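Local coordinates for protein glutathione transferase (Phanerochaete chrysosporium, PDB 4F0C) that binds oxidized glutathione in a GST-fold pocket and probably catalyses glutathione-dependent transfer or thiol chemistry, at residues K189-D192 against D196-S199; G149-V154 against Q159-D164; R26-S31 against L79-K84. All coordinates share one frame; numbering follows the deposited sequence.

Contact 1 of 3, residues K189-D192 against D196-S199; sequences KGFD and DFPS
Asp192 and Asp196 are joined backbone to backbone across one short turn, their CA atoms 5.7 Å apart and Asp196 N donating to Asp192 O over 2.8 Å. The side chain of Asp196 returns the link: its OD2 accepts Asp192 N at 2.9 Å. That bond is straight (166° at the hydrogen), yet the donor stands above the carboxylate plane, 59° out of it. Asp196 CG lies beside its own backbone N (chi1 -63°), which turns the carboxylate back over the preceding chain. Two waters lie between Asp196 and the loop, one near OD2 and Lys189 O, the other near OD1 and Gly190 O; each has more acceptors in range than protons, so not every link need form at once. OD2 is thus bonded directly to the loop, whereas OD1 can be linked to it through a water, at a place on the protein surface. Beside the polar pair, Phe191 CE1 and Phe197 CE2 meet edge against edge, 4.0 Å apart, with the two side chains crossing at about a right angle. Asp192, the N-cap of helix 193-196, also accepts Lys195 N through OD1. The contact folds the end of the loop that follows helix 174-184 onto that single-turn helix, and at the start of helix 198-209 the Phe197 ring packs edge-to-face with Phe148 of helix 134-155.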
ATOM      1  N   LYS A 189      16.298 -18.603  11.936  0.52 23.12           N
ATOM      2  CA  LYS A 189      17.482 -19.036  11.182  0.52 24.91           C
ATOM      3  C   LYS A 189      18.728 -18.197  11.494  0.52 23.37           C
ATOM      4  O   LYS A 189      19.483 -17.806  10.595  0.52 22.63           O
ATOM      5  CB  LYS A 189      17.179 -19.057   9.678  0.52 26.39           C
ATOM      6  CG  LYS A 189      15.920 -19.861   9.334  0.52 29.88           C
ATOM      7  CD  LYS A 189      16.244 -21.188   8.674  0.52 35.67           C
ATOM      8  CE  LYS A 189      15.003 -22.069   8.562  0.52 40.37           C
ATOM      9  NZ  LYS A 189      14.856 -23.021   9.714  0.52 43.09           N
ATOM     10  N   GLY A 190      18.920 -17.909  12.776  1.00 22.78           N
ATOM     11  CA  GLY A 190      20.111 -17.215  13.233  1.00 27.18           C
ATOM     12  C   GLY A 190      20.108 -15.720  12.982  1.00 23.32           C
ATOM     13  O   GLY A 190      21.162 -15.076  13.028  1.00 20.38           O
ATOM     14  N   PHE A 191      18.931 -15.169  12.713  1.00 19.25           N
ATOM     15  CA  PHE A 191      18.809 -13.741  12.395  1.00 19.33           C
ATOM     16  C   PHE A 191      19.581 -12.869  13.375  1.00 22.22           C
ATOM     17  O   PHE A 191      19.431 -13.006  14.581  1.00 20.37           O
ATOM     18  CB  PHE A 191      17.340 -13.307  12.426  1.00 19.06           C
ATOM     19  CG  PHE A 191      17.143 -11.815  12.246  1.00 19.32           C
ATOM     20  CD1 PHE A 191      17.260 -11.237  10.982  1.00 15.31           C
ATOM     21  CD2 PHE A 191      16.847 -10.991  13.334  1.00 18.07           C
ATOM     22  CE1 PHE A 191      17.067  -9.854  10.795  1.00 15.19           C
ATOM     23  CE2 PHE A 191      16.679  -9.608  13.158  1.00 17.14           C
ATOM     24  CZ  PHE A 191      16.776  -9.043  11.895  1.00 14.48           C
ATOM     25  N   ASP A 192      20.404 -11.973  12.842  1.00 20.05           N
ATOM     26  CA  ASP A 192      21.152 -11.012  13.645  1.00 18.15           C
ATOM     27  C   ASP A 192      21.064  -9.716  12.833  1.00 22.34           C
ATOM     28  O   ASP A 192      21.626  -9.642  11.750  1.00 17.35           O
ATOM     29  CB  ASP A 192      22.614 -11.478  13.821  1.00 19.32           C
ATOM     30  CG  ASP A 192      23.438 -10.544  14.724  1.00 27.92           C
ATOM     31  OD1 ASP A 192      23.433  -9.311  14.510  1.00 23.75           O
ATOM     32  OD2 ASP A 192      24.114 -11.040  15.644  1.00 27.62           O
ATOM     33  N   ASP A 196      23.426  -9.117   9.640  1.00 18.19           N
ATOM     34  CA  ASP A 196      22.778  -9.550   8.423  1.00 17.35           C
ATOM     35  C   ASP A 196      22.383  -8.380   7.526  1.00 16.18           C
ATOM     36  O   ASP A 196      22.349  -8.524   6.298  1.00 15.72           O
ATOM     37  CB  ASP A 196      21.536 -10.407   8.730  1.00 16.32           C
ATOM     38  CG  ASP A 196      21.869 -11.713   9.455  1.00 22.77           C
ATOM     39  OD1 ASP A 196      23.049 -12.124   9.478  1.00 20.98           O
ATOM     40  OD2 ASP A 196      20.936 -12.340  10.005  1.00 22.91           O
ATOM     41  N   PHE A 197      22.028  -7.242   8.137  1.00 14.61           N
ATOM     42  CA  PHE A 197      21.602  -6.067   7.385  1.00 17.78           C
ATOM     43  C   PHE A 197      22.176  -4.802   8.005  1.00 16.55           C
ATOM     44  O   PHE A 197      21.425  -4.020   8.600  1.00 15.20           O
ATOM     45  CB  PHE A 197      20.065  -6.013   7.353  1.00 12.76           C
ATOM     46  CG  PHE A 197      19.453  -7.272   6.772  1.00 14.12           C
ATOM     47  CD1 PHE A 197      19.414  -7.458   5.403  1.00 12.70           C
ATOM     48  CD2 PHE A 197      18.957  -8.276   7.595  1.00 12.55           C
ATOM     49  CE1 PHE A 197      18.870  -8.637   4.849  1.00 13.70           C
ATOM     50  CE2 PHE A 197      18.416  -9.457   7.053  1.00 12.41           C
ATOM     51  CZ  PHE A 197      18.376  -9.628   5.683  1.00 12.92           C
ATOM     52  N   PRO A 198      23.506  -4.605   7.875  1.00 16.61           N
ATOM     53  CA  PRO A 198      24.150  -3.544   8.656  1.00 17.27           C
ATOM     54  C   PRO A 198      23.707  -2.127   8.282  1.00 13.41           C
ATOM     55  O   PRO A 198      23.622  -1.286   9.166  1.00 13.91           O
ATOM     56  CB  PRO A 198      25.656  -3.758   8.408  1.00 18.86           C
ATOM     57  CG  PRO A 198      25.741  -4.652   7.225  1.00 22.20           C
ATOM     58  CD  PRO A 198      24.483  -5.472   7.192  1.00 17.72           C
ATOM     59  N   SER A 199      23.444  -1.868   7.002  1.00 13.94           N
ATOM     60  CA  SER A 199      22.937  -0.557   6.594  1.00 15.59           C
ATOM     61  C   SER A 199      21.517  -0.316   7.116  1.00 16.42           C
ATOM     62  O   SER A 199      21.177   0.805   7.565  1.00 13.50           O
ATOM     63  CB  SER A 199      22.959  -0.430   5.065  1.00 16.06           C
ATOM     64  OG  SER A 199      24.274  -0.723   4.586  1.00 17.36           O
TER
HETATM   65  O   HOH W   1      21.017 -15.154   9.641  0.96 22.63           O
HETATM   66  O   HOH W   2      23.801 -14.012  11.414  1.00 34.08           O

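Contact 2 of 3, residues G149-V154 against Q159-D164; sequences GVLESV and QWLVAD
Leu161 meets Val154 and Leu151 with the end of its side chain, coming from the loop that follows helix 134-155, and that side chain can be traced outward atom by atom. Leu161 CB is still 6.0 Å from Val154 CG2, so the base of the side chain makes no contact with the helix segment. With CG anti to the carbonyl carbon (chi1 -69°), the branch is brought closer to the helix, although Leu161 CG itself remains 5.2 Å from Leu151 CD2. The touching is done at the tip. Leu161 CD2 comes to 3.9 Å from Val154 CG2, ordinary van der Waals separation for two methyl groups, and the same CD2 lies 4.4 Å from Leu151 CD2. The other tip, Leu161 CD1, stays a little farther off, 4.8 Å from Leu151 CD2. The Val154 and Leu161 side chains are set at a slant to each other; one methyl of each makes the approach. The nearest CA pair, Val154 and Leu161, is 7.7 Å apart, which shows that side chains span the gap. The main chain of Leu161 is held separately: its N is hydrogen-bonded to Asp170 OD1 of helix 168-172 and its O to Arg158 NH1, while Trp105 and Trp203 touch its side chain from helices 96-126 and 198-209. Val154 also packs on Pro54 of the second subunit, so the end of the helix takes part in the subunit interface. With all three touching residues buried and no hydrogen bond between the segments, the contact between helix and loop rests on apolar packing alone, while the polar bonds of Leu161 go to other residues.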
ATOM      1  N   GLY A 149      16.591  -7.038   2.687  1.00 10.77           N
ATOM      2  CA  GLY A 149      17.597  -7.073   1.611  1.00 14.24           C
ATOM      3  C   GLY A 149      17.447  -5.897   0.641  1.00 11.85           C
ATOM      4  O   GLY A 149      18.428  -5.250   0.238  1.00 13.22           O
ATOM      5  N   VAL A 150      16.213  -5.610   0.267  1.00 12.78           N
ATOM      6  CA  VAL A 150      15.926  -4.477  -0.618  1.00 16.24           C
ATOM      7  C   VAL A 150      16.381  -3.159   0.035  1.00 14.56           C
ATOM      8  O   VAL A 150      17.095  -2.334  -0.587  1.00 12.53           O
ATOM      9  CB  VAL A 150      14.417  -4.425  -0.991  1.00 14.55           C
ATOM     10  CG1 VAL A 150      14.068  -3.074  -1.712  1.00 12.54           C
ATOM     11  CG2 VAL A 150      14.025  -5.642  -1.869  1.00 13.08           C
ATOM     12  N   LEU A 151      15.983  -2.958   1.286  1.00 10.82           N
ATOM     13  CA  LEU A 151      16.368  -1.741   2.026  1.00 12.00           C
ATOM     14  C   LEU A 151      17.892  -1.672   2.165  1.00 13.66           C
ATOM     15  O   LEU A 151      18.493  -0.615   2.006  1.00 14.26           O
ATOM     16  CB  LEU A 151      15.686  -1.695   3.403  1.00  7.17           C
ATOM     17  CG  LEU A 151      14.167  -1.462   3.341  1.00 11.11           C
ATOM     18  CD1 LEU A 151      13.539  -1.730   4.723  1.00 10.05           C
ATOM     19  CD2 LEU A 151      13.861  -0.038   2.853  1.00 11.49           C
ATOM     20  N   GLU A 152      18.517  -2.819   2.407  1.00 13.00           N
ATOM     21  CA  GLU A 152      19.979  -2.887   2.509  1.00 10.43           C
ATOM     22  C   GLU A 152      20.665  -2.433   1.221  1.00 13.42           C
ATOM     23  O   GLU A 152      21.656  -1.692   1.261  1.00 12.45           O
ATOM     24  CB  GLU A 152      20.416  -4.314   2.843  1.00 13.27           C
ATOM     25  CG  GLU A 152      21.939  -4.482   3.062  1.00 14.38           C
ATOM     26  CD  GLU A 152      22.447  -3.818   4.320  1.00 16.83           C
ATOM     27  OE1 GLU A 152      21.666  -3.627   5.270  1.00 14.81           O
ATOM     28  OE2 GLU A 152      23.644  -3.480   4.369  1.00 20.18           O
ATOM     29  N   SER A 153      20.123  -2.879   0.087  1.00 13.77           N
ATOM     30  CA  SER A 153      20.698  -2.584  -1.223  1.00 17.11           C
ATOM     31  C   SER A 153      20.719  -1.088  -1.517  1.00 15.63           C
ATOM     32  O   SER A 153      21.600  -0.624  -2.237  1.00 17.17           O
ATOM     33  CB  SER A 153      19.974  -3.337  -2.357  1.00 15.53           C
ATOM     34  OG  SER A 153      18.685  -2.771  -2.640  1.00 15.24           O
ATOM     35  N   VAL A 154      19.778  -0.331  -0.958  1.00 13.77           N
ATOM     36  CA  VAL A 154      19.816   1.125  -1.169  1.00 11.90           C
ATOM     37  C   VAL A 154      20.482   1.897  -0.027  1.00 11.81           C
ATOM     38  O   VAL A 154      21.218   2.849  -0.292  1.00 13.63           O
ATOM     39  CB  VAL A 154      18.410   1.764  -1.522  1.00 16.17           C
ATOM     40  CG1 VAL A 154      17.716   0.978  -2.617  1.00 16.29           C
ATOM     41  CG2 VAL A 154      17.515   1.871  -0.312  1.00 24.41           C
ATOM     42  N   GLN A 159      22.005   7.805   2.832  1.00 10.64           N
ATOM     43  CA  GLN A 159      21.777   7.941   4.270  1.00 11.72           C
ATOM     44  C   GLN A 159      20.299   7.738   4.616  1.00 14.59           C
ATOM     45  O   GLN A 159      19.968   7.132   5.642  1.00 12.02           O
ATOM     46  CB  GLN A 159      22.235   9.325   4.753  1.00 13.12           C
ATOM     47  CG  GLN A 159      22.104   9.456   6.262  1.00 14.17           C
ATOM     48  CD  GLN A 159      22.731  10.703   6.802  1.00 18.01           C
ATOM     49  OE1 GLN A 159      23.149  11.600   6.044  1.00 22.84           O
ATOM     50  NE2 GLN A 159      22.808  10.781   8.128  1.00 16.20           N
ATOM     51  N   TRP A 160      19.433   8.283   3.767  1.00 13.91           N
ATOM     52  CA  TRP A 160      17.972   8.300   3.963  1.00 11.63           C
ATOM     53  C   TRP A 160      17.342   7.942   2.619  1.00 12.74           C
ATOM     54  O   TRP A 160      17.985   8.085   1.580  1.00 12.41           O
ATOM     55  CB  TRP A 160      17.508   9.728   4.340  1.00 10.67           C
ATOM     56  CG  TRP A 160      18.139  10.284   5.583  1.00 10.61           C
ATOM     57  CD1 TRP A 160      19.010  11.327   5.671  1.00 13.55           C
ATOM     58  CD2 TRP A 160      17.922   9.828   6.923  1.00 10.63           C
ATOM     59  NE1 TRP A 160      19.361  11.551   6.998  1.00 15.08           N
ATOM     60  CE2 TRP A 160      18.706  10.641   7.780  1.00 12.63           C
ATOM     61  CE3 TRP A 160      17.141   8.813   7.484  1.00 11.74           C
ATOM     62  CZ2 TRP A 160      18.740  10.460   9.160  1.00 19.40           C
ATOM     63  CZ3 TRP A 160      17.190   8.631   8.871  1.00 17.17           C
ATOM     64  CH2 TRP A 160      17.966   9.461   9.685  1.00 19.14           C
ATOM     65  N   LEU A 161      16.073   7.543   2.602  1.00 10.63           N
ATOM     66  CA  LEU A 161      15.495   7.044   1.344  1.00 11.00           C
ATOM     67  C   LEU A 161      15.390   8.088   0.235  1.00  9.36           C
ATOM     68  O   LEU A 161      15.621   7.772  -0.920  1.00 11.41           O
ATOM     69  CB  LEU A 161      14.107   6.431   1.585  1.00  8.26           C
ATOM     70  CG  LEU A 161      14.217   5.133   2.390  1.00 10.97           C
ATOM     71  CD1 LEU A 161      12.817   4.661   2.837  1.00  9.64           C
ATOM     72  CD2 LEU A 161      14.915   4.042   1.584  1.00 10.69           C
ATOM     73  N   VAL A 162      15.052   9.330   0.579  1.00 10.28           N
ATOM     74  CA  VAL A 162      14.820  10.340  -0.463  1.00 13.13           C
ATOM     75  C   VAL A 162      15.513  11.622  -0.153  1.00 12.12           C
ATOM     76  O   VAL A 162      15.507  12.064   0.994  1.00 13.06           O
ATOM     77  CB  VAL A 162      13.302  10.666  -0.611  1.00 16.18           C
ATOM     78  CG1 VAL A 162      13.080  11.587  -1.818  1.00 16.47           C
ATOM     79  CG2 VAL A 162      12.496   9.329  -0.774  1.00 17.46           C
ATOM     80  N   ALA A 163      16.121  12.222  -1.178  1.00 12.93           N
ATOM     81  CA  ALA A 163      16.646  13.582  -1.081  1.00 13.70           C
ATOM     82  C   ALA A 163      17.718  13.779  -0.008  1.00 13.04           C
ATOM     83  O   ALA A 163      17.961  14.915   0.413  1.00 14.21           O
ATOM     84  CB  ALA A 163      15.496  14.592  -0.869  1.00 17.09           C
ATOM     85  N   ASP A 164      18.331  12.687   0.435  0.98 12.57           N
ATOM     86  CA  ASP A 164      19.408  12.733   1.430  0.98 12.05           C
ATOM     87  C   ASP A 164      18.986  13.500   2.688  0.98 16.45           C
ATOM     88  O   ASP A 164      19.799  14.189   3.311  0.98 13.98           O
ATOM     89  CB  ASP A 164      20.697  13.345   0.833  0.98 14.42           C
ATOM     90  CG  ASP A 164      21.413  12.390  -0.112  0.98 17.82           C
ATOM     91  OD1 ASP A 164      21.094  11.175  -0.139  0.98 18.98           O
ATOM     92  OD2 ASP A 164      22.339  12.849  -0.811  0.98 20.67           O
TER

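Contact 3 of 3, residues R26-S31 against L79-K84; sequences RELGLS and LYIVEK
Leu28 and Leu30 meet Ile81 within the thioredoxin-like N-terminal domain, where the end of helix 18-28 and the chain just beyond it pack against helix 74-85. The contact is apolar: no hydrogen bond joins the segments, and the nearest CA atoms, those of Leu28 and Val82, are 9.0 Å apart, bridged by side chains. Each leucine runs past Ile81 in the opposite direction, so that methyls meet alongside one another. Ile81 also packs on Val21, Leu24 and Leu25, extending the same apolar surface along helix 18-28.

The backbone turns between the two leucines at Gly29, a Schellman motif with phi positive at 72° and Gly29 N bonded to Arg26 O at 3.1 Å; Leu30 then faces the same partner as Leu28.

The charged residues of the same helix face helix 211-227: Arg26 forms salt bridges with Asp22 and Glu215, and Glu27 with Arg210.

A chi1 of -67° sets Ile81 CG1 beside the backbone N and leaves the CG2 methyl on the far side from it; Ile81 CG2 sits 3.7 Å from Leu28 CD1 and 3.8 Å from Leu30 CD1. With Leu28 CD1 and Leu30 CD1 4.0 Å apart, the three methyls form a nearly equilateral triangle.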
ATOM      1  N   ARG A  26       4.571  13.729  17.140  1.00 14.15           N
ATOM      2  CA  ARG A  26       5.559  14.099  18.167  1.00 14.59           C
ATOM      3  C   ARG A  26       6.743  14.849  17.561  1.00 14.56           C
ATOM      4  O   ARG A  26       7.210  15.817  18.144  1.00 14.46           O
ATOM      5  CB  ARG A  26       6.055  12.880  18.950  1.00 11.32           C
ATOM      6  CG  ARG A  26       4.984  12.232  19.811  1.00 14.30           C
ATOM      7  CD  ARG A  26       5.500  11.032  20.661  1.00 15.53           C
ATOM      8  NE  ARG A  26       4.319  10.298  21.105  1.00 15.32           N
ATOM      9  CZ  ARG A  26       3.611  10.582  22.192  1.00 21.58           C
ATOM     10  NH1 ARG A  26       4.009  11.527  23.041  1.00 17.21           N
ATOM     11  NH2 ARG A  26       2.505   9.886  22.443  1.00 17.98           N
ATOM     12  N   GLU A  27       7.240  14.378  16.413  1.00 13.42           N
ATOM     13  CA  GLU A  27       8.363  15.042  15.721  1.00 14.95           C
ATOM     14  C   GLU A  27       8.040  16.503  15.408  1.00 16.40           C
ATOM     15  O   GLU A  27       8.896  17.380  15.533  1.00 15.86           O
ATOM     16  CB  GLU A  27       8.707  14.320  14.394  1.00 11.93           C
ATOM     17  CG  GLU A  27       9.410  12.971  14.558  1.00 12.09           C
ATOM     18  CD  GLU A  27      10.915  13.084  14.868  1.00 17.53           C
ATOM     19  OE1 GLU A  27      11.381  14.141  15.323  1.00 14.85           O
ATOM     20  OE2 GLU A  27      11.639  12.097  14.641  1.00 22.68           O
ATOM     21  N   LEU A  28       6.804  16.757  14.991  1.00 12.68           N
ATOM     22  CA  LEU A  28       6.387  18.114  14.616  1.00 11.96           C
ATOM     23  C   LEU A  28       5.881  18.942  15.790  1.00 13.55           C
ATOM     24  O   LEU A  28       5.580  20.121  15.626  1.00 17.57           O
ATOM     25  CB  LEU A  28       5.313  18.073  13.502  1.00 11.66           C
ATOM     26  CG  LEU A  28       5.886  17.805  12.105  1.00 13.89           C
ATOM     27  CD1 LEU A  28       4.788  17.365  11.094  1.00 13.69           C
ATOM     28  CD2 LEU A  28       6.653  19.038  11.599  1.00 13.71           C
ATOM     29  N   GLY A  29       5.767  18.331  16.966  1.00 12.85           N
ATOM     30  CA  GLY A  29       5.325  19.067  18.142  1.00 16.97           C
ATOM     31  C   GLY A  29       3.839  19.429  18.098  1.00 21.28           C
ATOM     32  O   GLY A  29       3.410  20.380  18.742  1.00 15.95           O
ATOM     33  N   LEU A  30       3.056  18.666  17.345  1.00 16.56           N
ATOM     34  CA  LEU A  30       1.624  18.943  17.163  1.00 17.71           C
ATOM     35  C   LEU A  30       0.783  18.367  18.309  1.00 14.84           C
ATOM     36  O   LEU A  30       1.141  17.345  18.889  1.00 17.34           O
ATOM     37  CB  LEU A  30       1.160  18.352  15.825  1.00 13.19           C
ATOM     38  CG  LEU A  30       1.742  19.067  14.588  1.00 13.56           C
ATOM     39  CD1 LEU A  30       1.597  18.253  13.271  1.00 14.05           C
ATOM     40  CD2 LEU A  30       1.099  20.454  14.444  1.00 18.14           C
ATOM     41  N   SER A  31      -0.338  19.007  18.634  1.00 12.68           N
ATOM     42  CA  SER A  31      -1.140  18.550  19.771  1.00 14.83           C
ATOM     43  C   SER A  31      -2.177  17.497  19.359  1.00 13.18           C
ATOM     44  O   SER A  31      -2.849  17.634  18.334  1.00 14.29           O
ATOM     45  CB  SER A  31      -1.805  19.730  20.487  1.00 17.73           C
ATOM     46  OG  SER A  31      -2.753  20.337  19.640  1.00 17.51           O
ATOM     47  N   LEU A  79       1.117  11.870   4.851  1.00  8.96           N
ATOM     48  CA  LEU A  79       1.152  12.853   3.771  1.00  6.70           C
ATOM     49  C   LEU A  79       0.315  14.072   4.099  1.00  8.93           C
ATOM     50  O   LEU A  79       0.735  15.194   3.828  1.00 10.93           O
ATOM     51  CB  LEU A  79       0.705  12.202   2.437  1.00  7.14           C
ATOM     52  CG  LEU A  79       1.821  11.307   1.871  1.00  8.85           C
ATOM     53  CD1 LEU A  79       1.240  10.275   0.884  1.00 10.78           C
ATOM     54  CD2 LEU A  79       2.921  12.176   1.165  1.00 12.60           C
ATOM     55  N   TYR A  80      -0.879  13.851   4.649  1.00  7.25           N
ATOM     56  CA  TYR A  80      -1.781  14.946   5.013  1.00  7.54           C
ATOM     57  C   TYR A  80      -1.061  15.874   5.998  1.00 11.23           C
ATOM     58  O   TYR A  80      -1.021  17.092   5.815  1.00  9.21           O
ATOM     59  CB  TYR A  80      -3.067  14.413   5.673  1.00  9.43           C
ATOM     60  CG  TYR A  80      -3.981  15.514   6.253  1.00 11.26           C
ATOM     61  CD1 TYR A  80      -4.874  16.212   5.441  1.00 11.76           C
ATOM     62  CD2 TYR A  80      -3.922  15.840   7.612  1.00  8.44           C
ATOM     63  CE1 TYR A  80      -5.705  17.236   5.965  1.00 13.64           C
ATOM     64  CE2 TYR A  80      -4.731  16.875   8.153  1.00 11.93           C
ATOM     65  CZ  TYR A  80      -5.615  17.549   7.329  1.00 10.78           C
ATOM     66  OH  TYR A  80      -6.422  18.536   7.859  1.00 11.14           O
ATOM     67  N   ILE A  81      -0.480  15.279   7.028  1.00  8.08           N
ATOM     68  CA  ILE A  81       0.164  16.076   8.062  1.00 10.62           C
ATOM     69  C   ILE A  81       1.331  16.902   7.508  1.00 11.72           C
ATOM     70  O   ILE A  81       1.465  18.105   7.822  1.00 10.00           O
ATOM     71  CB  ILE A  81       0.631  15.199   9.226  1.00 10.84           C
ATOM     72  CG1 ILE A  81      -0.589  14.624   9.954  1.00 12.10           C
ATOM     73  CG2 ILE A  81       1.478  16.048  10.231  1.00 11.67           C
ATOM     74  CD1 ILE A  81      -0.254  13.516  10.940  1.00 12.56           C
ATOM     75  N   VAL A  82       2.193  16.290   6.693  1.00  8.46           N
ATOM     76  CA  VAL A  82       3.319  17.082   6.170  1.00 11.94           C
ATOM     77  C   VAL A  82       2.901  18.111   5.118  1.00 12.84           C
ATOM     78  O   VAL A  82       3.507  19.193   5.040  1.00 10.29           O
ATOM     79  CB  VAL A  82       4.535  16.249   5.659  1.00 11.29           C
ATOM     80  CG1 VAL A  82       5.138  15.425   6.813  1.00 11.77           C
ATOM     81  CG2 VAL A  82       4.163  15.365   4.450  1.00 11.59           C
ATOM     82  N   GLU A  83       1.905  17.800   4.293  0.53  9.15           N
ATOM     83  CA  GLU A  83       1.445  18.804   3.343  0.53 11.29           C
ATOM     84  C   GLU A  83       0.941  20.063   4.059  0.53 11.44           C
ATOM     85  O   GLU A  83       1.255  21.203   3.673  0.53  9.72           O
ATOM     86  CB  GLU A  83       0.380  18.215   2.409  0.53 13.69           C
ATOM     87  CG  GLU A  83       1.000  17.347   1.315  0.53 20.82           C
ATOM     88  CD  GLU A  83       1.693  18.183   0.236  0.53 25.71           C
ATOM     89  OE1 GLU A  83       2.550  17.640  -0.490  0.53 32.78           O
ATOM     90  OE2 GLU A  83       1.371  19.382   0.111  0.53 32.67           O
ATOM     91  N   LYS A  84       0.180  19.867   5.125  1.00 10.97           N
ATOM     92  CA  LYS A  84      -0.468  21.013   5.752  1.00 14.09           C
ATOM     93  C   LYS A  84       0.297  21.636   6.910  1.00 15.91           C
ATOM     94  O   LYS A  84       0.088  22.803   7.215  1.00 14.53           O
ATOM     95  CB  LYS A  84      -1.900  20.648   6.204  1.00 16.26           C
ATOM     96  CG  LYS A  84      -2.896  20.651   5.047  1.00 19.81           C
ATOM     97  CD  LYS A  84      -4.373  20.573   5.495  1.00 24.73           C
ATOM     98  CE  LYS A  84      -4.816  21.671   6.449  1.00 20.50           C
ATOM     99  NZ  LYS A  84      -5.017  23.030   5.846  1.00 23.14           N
TER

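From the N terminus, contact 3 comes first and closes the longest loop, 47 residues holding the strands between helices 18-28 and 74-85 of the thioredoxin-like domain. Contact 2 follows in the helical domain and closes four residues, the last of helix 134-155 and the three that follow; contact 1, later, closes over three residues of helix 193-196. The three are in series, so none crosses or encloses another. Contacts 1 and 2 nevertheless touch, Ser199 OG lying 2.8 Å from Glu152 OE2, which ties helix 198-209 to helix 134-155. Contact 3 lies across the chain's centre from contact 1, their centres about 33 Å apart, while contacts 2 and 3 both touch the second subunit.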